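Local structure of DSBA-like thioredoxin domain-containing protein (2IN3) at residues P55-H69 with T80-D92. The protein probably acts as a thiol-disulfide oxidoreductase of the DsbA family, resembling FrnE-like disulfide isomerases. Residues are numbered along the deposited sequence; the frame is centred on the assembly and turned at random.
Sequences PLLPEKRAQILHHWH and TFENALPEGFIYD. With PO4 (phosphate ion), chain B.
Leu-85 is the apolar hub: its CD1 meets Ile-64 CG2 at 3.8 Å and touches Leu-56 CD2, Leu-65 CD2 and Trp-68 CZ2. Its chi1 of -58° turns CG away from the carbonyl carbon, bringing CG and CD1 obliquely against Trp-68 CH2 and CZ2. Ala-84 CB touches both Trp-68 CZ3 and Leu-65 CD2, while Leu-56 CD2 and Ile-64 CD1 obliquely meet Tyr-91 CD1 and CE1, respectively. At the far helical end, the His-69 and Phe-81 rings form an offset stack (planes 3° apart, centroids 3.9 Å), with Phe-81 CE1 over the imidazole centre.

Outward, the extended Arg-61 chain passes Leu-85 and binds two successive carbonyls: NH2 reaches Ala-84 O (2.8 Å, 170°) in the guanidinium plane, and NE reaches Leu-85 O (2.8 Å) by a more bent bond. A methionine here would probably leave both carbonyls without these donors and the Phe-81 to Ala-84 turn less firmly held. Leu-56 N donates to Phe-89 O at 3.1 Å. A water joins Trp-68 NE1, a phosphate ion (probably from the crystallisation liquor) and Tyr-91 OH, which also hydrogen-bonds Met-17 O; His-67 ND1 binds the phosphate (2.9 Å to O1).

The loop after helix 58-75 folds back along it, between strands 40-45 and 179-184, consistent with the helical insertion of DsbA-like thioredoxin folds. Helix 111-123 adds Phe-122 against Leu-85; Ser-19, within the probable thioredoxin-type CxxC (Cys-18, Cys-21), touches Trp-68.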
ATOM      1  N   PRO A  55      15.096  -2.458 -16.805  1.00 48.19           N
ATOM      2  CA  PRO A  55      15.734  -1.503 -15.901  1.00 47.68           C
ATOM      3  C   PRO A  55      15.067  -0.129 -15.895  1.00 46.70           C
ATOM      4  O   PRO A  55      14.512   0.324 -16.904  1.00 45.66           O
ATOM      5  CB  PRO A  55      17.165  -1.415 -16.431  1.00 47.48           C
ATOM      6  CG  PRO A  55      17.390  -2.731 -17.076  1.00 48.24           C
ATOM      7  CD  PRO A  55      16.077  -3.101 -17.700  1.00 48.42           C
ATOM      8  N   LEU A  56      15.102   0.496 -14.728  1.00 46.97           N
ATOM      9  CA  LEU A  56      14.622   1.850 -14.528  1.00 46.25           C
ATOM     10  C   LEU A  56      15.497   2.825 -15.334  1.00 45.96           C
ATOM     11  O   LEU A  56      16.728   2.769 -15.249  1.00 45.68           O
ATOM     12  CB  LEU A  56      14.668   2.147 -13.026  1.00 47.04           C
ATOM     13  CG  LEU A  56      14.083   3.440 -12.490  1.00 46.23           C
ATOM     14  CD1 LEU A  56      12.620   3.518 -12.889  1.00 47.48           C
ATOM     15  CD2 LEU A  56      14.267   3.517 -10.985  1.00 46.52           C
ATOM     16  N   LEU A  57      14.869   3.676 -16.147  1.00 45.11           N
ATOM     17  CA  LEU A  57      15.598   4.676 -16.936  1.00 44.03           C
ATOM     18  C   LEU A  57      15.989   5.907 -16.097  1.00 43.52           C
ATOM     19  O   LEU A  57      15.277   6.252 -15.172  1.00 42.89           O
ATOM     20  CB  LEU A  57      14.784   5.086 -18.165  1.00 44.41           C
ATOM     21  CG  LEU A  57      14.746   4.080 -19.336  1.00 44.89           C
ATOM     22  CD1 LEU A  57      13.519   4.324 -20.213  1.00 46.43           C
ATOM     23  CD2 LEU A  57      16.023   4.094 -20.187  1.00 45.62           C
ATOM     24  N   PRO A  58      17.127   6.568 -16.426  1.00 43.11           N
ATOM     25  CA  PRO A  58      17.659   7.677 -15.615  1.00 42.82           C
ATOM     26  C   PRO A  58      16.675   8.816 -15.360  1.00 42.82           C
ATOM     27  O   PRO A  58      16.610   9.298 -14.233  1.00 43.18           O
ATOM     28  CB  PRO A  58      18.843   8.193 -16.445  1.00 42.63           C
ATOM     29  CG  PRO A  58      19.245   7.037 -17.288  1.00 42.95           C
ATOM     30  CD  PRO A  58      17.985   6.294 -17.594  1.00 42.90           C
ATOM     31  N   GLU A  59      15.952   9.249 -16.398  1.00 42.93           N
ATOM     32  CA  GLU A  59      14.956  10.331 -16.292  1.00 42.64           C
ATOM     33  C   GLU A  59      13.841   9.961 -15.341  1.00 41.69           C
ATOM     34  O   GLU A  59      13.399  10.780 -14.513  1.00 40.30           O
ATOM     35  CB  GLU A  59      14.335  10.613 -17.660  1.00 43.23           C
ATOM     36  CG  GLU A  59      15.013  11.703 -18.444  1.00 46.77           C
ATOM     37  CD  GLU A  59      14.770  11.576 -19.940  1.00 51.17           C
ATOM     38  OE1 GLU A  59      13.832  10.844 -20.336  1.00 55.01           O
ATOM     39  OE2 GLU A  59      15.521  12.195 -20.722  1.00 51.75           O
ATOM     40  N   LYS A  60      13.378   8.720 -15.473  1.00 40.99           N
ATOM     41  CA  LYS A  60      12.326   8.198 -14.606  1.00 41.02           C
ATOM     42  C   LYS A  60      12.836   8.075 -13.172  1.00 40.34           C
ATOM     43  O   LYS A  60      12.132   8.424 -12.214  1.00 39.60           O
ATOM     44  CB  LYS A  60      11.771   6.857 -15.159  1.00 41.61           C
ATOM     45  CG  LYS A  60      10.686   6.196 -14.277  1.00 44.87           C
ATOM     46  CD  LYS A  60       9.455   7.085 -14.058  1.00 49.62           C
ATOM     47  CE  LYS A  60       8.747   7.391 -15.394  1.00 55.13           C
ATOM     48  NZ  LYS A  60       7.735   8.506 -15.282  1.00 58.82           N
ATOM     49  N   ARG A  61      14.068   7.600 -13.012  1.00 39.91           N
ATOM     50  CA  ARG A  61      14.655   7.517 -11.658  1.00 40.04           C
ATOM     51  C   ARG A  61      14.719   8.914 -10.993  1.00 39.08           C
ATOM     52  O   ARG A  61      14.410   9.059  -9.822  1.00 39.40           O
ATOM     53  CB  ARG A  61      16.049   6.886 -11.740  1.00 40.20           C
ATOM     54  CG  ARG A  61      16.803   6.800 -10.433  1.00 41.11           C
ATOM     55  CD  ARG A  61      18.272   6.300 -10.646  1.00 41.21           C
ATOM     56  NE  ARG A  61      18.965   6.313  -9.356  1.00 44.05           N
ATOM     57  CZ  ARG A  61      19.647   7.354  -8.880  1.00 48.53           C
ATOM     58  NH1 ARG A  61      19.783   8.469  -9.613  1.00 49.61           N
ATOM     59  NH2 ARG A  61      20.210   7.284  -7.675  1.00 47.48           N
ATOM     60  N   ALA A  62      15.124   9.925 -11.746  1.00 38.96           N
ATOM     61  CA  ALA A  62      15.191  11.289 -11.186  1.00 40.07           C
ATOM     62  C   ALA A  62      13.802  11.803 -10.782  1.00 40.66           C
ATOM     63  O   ALA A  62      13.660  12.492  -9.773  1.00 41.32           O
ATOM     64  CB  ALA A  62      15.869  12.239 -12.149  1.00 39.60           C
ATOM     65  N   GLN A  63      12.779  11.481 -11.568  1.00 41.60           N
ATOM     66  CA  GLN A  63      11.411  11.861 -11.205  1.00 42.95           C
ATOM     67  C   GLN A  63      11.030  11.226  -9.891  1.00 42.97           C
ATOM     68  O   GLN A  63      10.460  11.877  -9.020  1.00 43.16           O
ATOM     69  CB  GLN A  63      10.407  11.450 -12.281  1.00 43.89           C
ATOM     70  CG  GLN A  63      10.574  12.216 -13.546  1.00 46.73           C
ATOM     71  CD  GLN A  63       9.611  11.786 -14.640  1.00 52.65           C
ATOM     72  OE1 GLN A  63       9.464  10.593 -14.941  1.00 56.14           O
ATOM     73  NE2 GLN A  63       8.972  12.766 -15.265  1.00 54.23           N
ATOM     74  N   ILE A  64      11.332   9.940  -9.746  1.00 43.00           N
ATOM     75  CA  ILE A  64      10.953   9.209  -8.540  1.00 42.91           C
ATOM     76  C   ILE A  64      11.669   9.802  -7.319  1.00 42.92           C
ATOM     77  O   ILE A  64      11.050  10.050  -6.270  1.00 43.18           O
ATOM     78  CB  ILE A  64      11.240   7.680  -8.693  1.00 43.01           C
ATOM     79  CG1 ILE A  64      10.314   7.061  -9.754  1.00 42.61           C
ATOM     80  CG2 ILE A  64      11.127   6.951  -7.339  1.00 41.63           C
ATOM     81  CD1 ILE A  64      10.779   5.695 -10.288  1.00 44.98           C
ATOM     82  N   LEU A  65      12.962  10.072  -7.469  1.00 42.35           N
ATOM     83  CA  LEU A  65      13.727  10.627  -6.360  1.00 42.38           C
ATOM     84  C   LEU A  65      13.219  12.027  -5.954  1.00 41.97           C
ATOM     85  O   LEU A  65      13.255  12.375  -4.788  1.00 41.73           O
ATOM     86  CB  LEU A  65      15.219  10.673  -6.714  1.00 41.73           C
ATOM     87  CG  LEU A  65      15.872   9.285  -6.857  1.00 43.93           C
ATOM     88  CD1 LEU A  65      17.300   9.462  -7.316  1.00 42.70           C
ATOM     89  CD2 LEU A  65      15.791   8.452  -5.560  1.00 42.58           C
ATOM     90  N   HIS A  66      12.748  12.819  -6.919  1.00 42.04           N
ATOM     91  CA  HIS A  66      12.160  14.106  -6.585  1.00 42.47           C
ATOM     92  C   HIS A  66      10.922  13.870  -5.712  1.00 43.16           C
ATOM     93  O   HIS A  66      10.716  14.594  -4.732  1.00 41.51           O
ATOM     94  CB  HIS A  66      11.785  14.905  -7.835  1.00 43.04           C
ATOM     95  CG  HIS A  66      10.950  16.111  -7.530  1.00 44.04           C
ATOM     96  ND1 HIS A  66      11.403  17.148  -6.738  1.00 43.19           N
ATOM     97  CD2 HIS A  66       9.681  16.432  -7.887  1.00 43.22           C
ATOM     98  CE1 HIS A  66      10.455  18.060  -6.630  1.00 43.30           C
ATOM     99  NE2 HIS A  66       9.400  17.650  -7.317  1.00 44.37           N
ATOM    100  N   HIS A  67      10.122  12.847  -6.057  1.00 43.47           N
ATOM    101  CA  HIS A  67       8.953  12.493  -5.238  1.00 45.06           C
ATOM    102  C   HIS A  67       9.384  12.122  -3.811  1.00 45.33           C
ATOM    103  O   HIS A  67       8.771  12.577  -2.853  1.00 45.20           O
ATOM    104  CB  HIS A  67       8.093  11.374  -5.877  1.00 45.29           C
ATOM    105  CG  HIS A  67       7.356  11.830  -7.100  1.00 49.05           C
ATOM    106  ND1 HIS A  67       6.836  10.962  -8.035  1.00 53.82           N
ATOM    107  CD2 HIS A  67       7.092  13.077  -7.558  1.00 51.53           C
ATOM    108  CE1 HIS A  67       6.280  11.654  -9.021  1.00 53.96           C
ATOM    109  NE2 HIS A  67       6.426  12.943  -8.758  1.00 52.70           N
ATOM    110  N   TRP A  68      10.454  11.332  -3.672  1.00 45.19           N
ATOM    111  CA  TRP A  68      10.949  10.941  -2.354  1.00 44.47           C
ATOM    112  C   TRP A  68      11.345  12.166  -1.525  1.00 44.52           C
ATOM    113  O   TRP A  68      10.939  12.319  -0.385  1.00 45.53           O
ATOM    114  CB  TRP A  68      12.181  10.038  -2.465  1.00 44.05           C
ATOM    115  CG  TRP A  68      11.956   8.661  -3.007  1.00 45.95           C
ATOM    116  CD1 TRP A  68      10.871   8.206  -3.751  1.00 44.40           C
ATOM    117  CD2 TRP A  68      12.871   7.575  -2.924  1.00 46.64           C
ATOM    118  NE1 TRP A  68      11.069   6.903  -4.105  1.00 46.33           N
ATOM    119  CE2 TRP A  68      12.276   6.475  -3.599  1.00 46.60           C
ATOM    120  CE3 TRP A  68      14.132   7.407  -2.319  1.00 45.54           C
ATOM    121  CZ2 TRP A  68      12.893   5.219  -3.688  1.00 45.02           C
ATOM    122  CZ3 TRP A  68      14.754   6.144  -2.410  1.00 44.68           C
ATOM    123  CH2 TRP A  68      14.137   5.075  -3.109  1.00 44.88           C
ATOM    124  N   HIS A  69      12.148  13.045  -2.098  1.00 43.53           N
ATOM    125  CA  HIS A  69      12.463  14.300  -1.423  1.00 43.88           C
ATOM    126  C   HIS A  69      11.193  15.081  -1.006  1.00 44.42           C
ATOM    127  O   HIS A  69      11.099  15.516   0.142  1.00 45.42           O
ATOM    128  CB  HIS A  69      13.372  15.133  -2.306  1.00 42.47           C
ATOM    129  CG  HIS A  69      14.763  14.590  -2.420  1.00 43.29           C
ATOM    130  ND1 HIS A  69      15.660  14.637  -1.379  1.00 43.84           N
ATOM    131  CD2 HIS A  69      15.419  14.011  -3.452  1.00 42.80           C
ATOM    132  CE1 HIS A  69      16.823  14.137  -1.771  1.00 44.09           C
ATOM    133  NE2 HIS A  69      16.699  13.741  -3.022  1.00 42.83           N
ATOM    134  N   THR A  80      16.406   6.546   2.537  1.00 45.74           N
ATOM    135  CA  THR A  80      17.862   6.486   2.396  1.00 45.69           C
ATOM    136  C   THR A  80      18.207   6.854   0.973  1.00 45.59           C
ATOM    137  O   THR A  80      17.899   6.123   0.037  1.00 44.86           O
ATOM    138  CB  THR A  80      18.409   5.102   2.735  1.00 45.66           C
ATOM    139  OG1 THR A  80      17.889   4.716   4.002  1.00 45.38           O
ATOM    140  CG2 THR A  80      19.936   5.127   2.803  1.00 45.45           C
ATOM    141  N   PHE A  81      18.786   8.040   0.812  1.00 45.49           N
ATOM    142  CA  PHE A  81      19.006   8.584  -0.509  1.00 45.82           C
ATOM    143  C   PHE A  81      20.332   8.111  -1.064  1.00 46.68           C
ATOM    144  O   PHE A  81      20.482   7.986  -2.278  1.00 47.12           O
ATOM    145  CB  PHE A  81      18.947  10.118  -0.479  1.00 45.33           C
ATOM    146  CG  PHE A  81      17.568  10.646  -0.313  1.00 44.11           C
ATOM    147  CD1 PHE A  81      16.684  10.642  -1.363  1.00 44.90           C
ATOM    148  CD2 PHE A  81      17.133  11.120   0.918  1.00 44.33           C
ATOM    149  CE1 PHE A  81      15.392  11.125  -1.201  1.00 45.55           C
ATOM    150  CE2 PHE A  81      15.838  11.601   1.079  1.00 44.22           C
ATOM    151  CZ  PHE A  81      14.973  11.596   0.025  1.00 45.63           C
ATOM    152  N   GLU A  82      21.286   7.849  -0.174  1.00 47.25           N
ATOM    153  CA  GLU A  82      22.625   7.409  -0.580  1.00 48.14           C
ATOM    154  C   GLU A  82      22.510   6.068  -1.316  1.00 47.59           C
ATOM    155  O   GLU A  82      21.953   5.109  -0.787  1.00 47.57           O
ATOM    156  CB  GLU A  82      23.544   7.273   0.637  1.00 48.64           C
ATOM    157  CG  GLU A  82      23.928   8.589   1.328  1.00 52.87           C
ATOM    158  CD  GLU A  82      22.762   9.247   2.081  1.00 57.59           C
ATOM    159  OE1 GLU A  82      21.809   8.528   2.513  1.00 56.32           O
ATOM    160  OE2 GLU A  82      22.809  10.495   2.233  1.00 58.76           O
ATOM    161  N   ASN A  83      23.033   6.030  -2.541  1.00 47.30           N
ATOM    162  CA  ASN A  83      22.921   4.877  -3.447  1.00 47.87           C
ATOM    163  C   ASN A  83      21.512   4.334  -3.723  1.00 47.23           C
ATOM    164  O   ASN A  83      21.362   3.172  -4.094  1.00 47.77           O
ATOM    165  CB  ASN A  83      23.894   3.762  -3.051  1.00 48.04           C
ATOM    166  CG  ASN A  83      25.341   4.216  -3.135  1.00 50.65           C
ATOM    167  OD1 ASN A  83      25.879   4.787  -2.187  1.00 53.86           O
ATOM    168  ND2 ASN A  83      25.975   3.984  -4.282  1.00 52.43           N
ATOM    169  N   ALA A  84      20.499   5.185  -3.555  1.00 46.95           N
ATOM    170  CA  ALA A  84      19.107   4.871  -3.918  1.00 46.39           C
ATOM    171  C   ALA A  84      18.977   4.413  -5.367  1.00 46.83           C
ATOM    172  O   ALA A  84      19.671   4.922  -6.270  1.00 45.45           O
ATOM    173  CB  ALA A  84      18.199   6.079  -3.672  1.00 46.57           C
ATOM    174  N   LEU A  85      18.090   3.436  -5.575  1.00 46.44           N
ATOM    175  CA  LEU A  85      17.725   2.976  -6.917  1.00 47.06           C
ATOM    176  C   LEU A  85      18.930   2.845  -7.856  1.00 47.11           C
ATOM    177  O   LEU A  85      19.019   3.591  -8.838  1.00 47.36           O
ATOM    178  CB  LEU A  85      16.658   3.913  -7.522  1.00 46.42           C
ATOM    179  CG  LEU A  85      15.364   4.059  -6.707  1.00 46.73           C
ATOM    180  CD1 LEU A  85      14.467   5.188  -7.225  1.00 47.98           C
ATOM    181  CD2 LEU A  85      14.583   2.755  -6.679  1.00 47.45           C
ATOM    182  N   PRO A  86      19.848   1.886  -7.575  1.00 47.65           N
ATOM    183  CA  PRO A  86      21.078   1.738  -8.361  1.00 47.72           C
ATOM    184  C   PRO A  86      20.732   1.320  -9.777  1.00 48.22           C
ATOM    185  O   PRO A  86      19.680   0.723  -9.993  1.00 47.87           O
ATOM    186  CB  PRO A  86      21.827   0.576  -7.682  1.00 48.13           C
ATOM    187  CG  PRO A  86      21.055   0.218  -6.465  1.00 47.85           C
ATOM    188  CD  PRO A  86      19.708   0.849  -6.533  1.00 47.78           C
ATOM    189  N   GLU A  87      21.602   1.615 -10.736  1.00 48.31           N
ATOM    190  CA  GLU A  87      21.303   1.261 -12.117  1.00 49.12           C
ATOM    191  C   GLU A  87      21.249  -0.265 -12.247  1.00 49.02           C
ATOM    192  O   GLU A  87      22.091  -0.990 -11.699  1.00 49.03           O
ATOM    193  CB  GLU A  87      22.279   1.932 -13.116  1.00 49.51           C
ATOM    194  CG  GLU A  87      23.415   1.081 -13.625  1.00 51.20           C
ATOM    195  CD  GLU A  87      23.041   0.233 -14.844  1.00 54.51           C
ATOM    196  OE1 GLU A  87      21.829   0.128 -15.162  1.00 55.58           O
ATOM    197  OE2 GLU A  87      23.963  -0.339 -15.483  1.00 54.11           O
ATOM    198  N   GLY A  88      20.233  -0.741 -12.956  1.00 48.84           N
ATOM    199  CA  GLY A  88      20.009  -2.164 -13.088  1.00 48.63           C
ATOM    200  C   GLY A  88      18.806  -2.553 -12.266  1.00 48.65           C
ATOM    201  O   GLY A  88      18.226  -3.615 -12.473  1.00 48.65           O
ATOM    202  N   PHE A  89      18.418  -1.690 -11.328  1.00 48.24           N
ATOM    203  CA  PHE A  89      17.262  -1.961 -10.502  1.00 48.60           C
ATOM    204  C   PHE A  89      16.009  -2.028 -11.370  1.00 48.37           C
ATOM    205  O   PHE A  89      15.807  -1.179 -12.252  1.00 48.49           O
ATOM    206  CB  PHE A  89      17.094  -0.898  -9.406  1.00 48.48           C
ATOM    207  CG  PHE A  89      15.944  -1.169  -8.497  1.00 49.62           C
ATOM    208  CD1 PHE A  89      16.024  -2.179  -7.534  1.00 49.84           C
ATOM    209  CD2 PHE A  89      14.759  -0.452  -8.634  1.00 48.75           C
ATOM    210  CE1 PHE A  89      14.942  -2.450  -6.698  1.00 49.94           C
ATOM    211  CE2 PHE A  89      13.670  -0.709  -7.811  1.00 47.85           C
ATOM    212  CZ  PHE A  89      13.755  -1.703  -6.840  1.00 49.60           C
ATOM    213  N   ILE A  90      15.187  -3.045 -11.121  1.00 47.83           N
ATOM    214  CA  ILE A  90      13.953  -3.253 -11.866  1.00 47.80           C
ATOM    215  C   ILE A  90      12.779  -2.923 -10.937  1.00 48.10           C
ATOM    216  O   ILE A  90      12.608  -3.541  -9.881  1.00 48.15           O
ATOM    217  CB  ILE A  90      13.854  -4.689 -12.431  1.00 48.12           C
ATOM    218  CG1 ILE A  90      15.017  -4.953 -13.409  1.00 47.28           C
ATOM    219  CG2 ILE A  90      12.494  -4.926 -13.105  1.00 47.89           C
ATOM    220  CD1 ILE A  90      15.013  -6.331 -14.025  1.00 47.75           C
ATOM    221  N   TYR A  91      11.983  -1.943 -11.339  1.00 47.79           N
ATOM    222  CA  TYR A  91      10.919  -1.409 -10.498  1.00 48.03           C
ATOM    223  C   TYR A  91       9.604  -2.224 -10.649  1.00 48.33           C
ATOM    224  O   TYR A  91       8.583  -1.705 -11.128  1.00 47.55           O
ATOM    225  CB  TYR A  91      10.725   0.090 -10.808  1.00 48.26           C
ATOM    226  CG  TYR A  91      10.265   0.885  -9.609  1.00 48.51           C
ATOM    227  CD1 TYR A  91      11.156   1.691  -8.895  1.00 47.58           C
ATOM    228  CD2 TYR A  91       8.941   0.807  -9.167  1.00 47.94           C
ATOM    229  CE1 TYR A  91      10.736   2.412  -7.779  1.00 47.17           C
ATOM    230  CE2 TYR A  91       8.512   1.517  -8.041  1.00 49.70           C
ATOM    231  CZ  TYR A  91       9.412   2.310  -7.360  1.00 49.55           C
ATOM    232  OH  TYR A  91       8.975   2.994  -6.263  1.00 49.24           O
ATOM    233  N   ASP A  92       9.652  -3.497 -10.240  1.00 48.35           N
ATOM    234  CA  ASP A  92       8.506  -4.409 -10.328  1.00 48.61           C
ATOM    235  C   ASP A  92       7.671  -4.389  -9.053  1.00 48.91           C
ATOM    236  O   ASP A  92       8.078  -4.941  -8.017  1.00 49.77           O
ATOM    237  CB  ASP A  92       8.954  -5.844 -10.639  1.00 48.57           C
ATOM    238  CG  ASP A  92       7.772  -6.811 -10.807  1.00 49.06           C
ATOM    239  OD1 ASP A  92       6.613  -6.347 -10.971  1.00 46.55           O
ATOM    240  OD2 ASP A  92       7.991  -8.049 -10.786  1.00 49.31           O
TER
HETATM  241  P   PO4 B 215       6.391   7.498  -6.969  1.00 53.06           P
HETATM  242  O1  PO4 B 215       7.369   8.146  -7.908  1.00 54.26           O
HETATM  243  O2  PO4 B 215       5.626   6.361  -7.612  1.00 56.79           O
HETATM  244  O3  PO4 B 215       7.125   7.028  -5.751  1.00 48.46           O
HETATM  245  O4  PO4 B 215       5.340   8.555  -6.639  1.00 55.01           O
HETATM  246  O   HOH W   1      17.947   0.819 -13.267  1.00 64.26           O
HETATM  247  O   HOH W   2       8.828   5.269  -5.005  1.00 36.41           O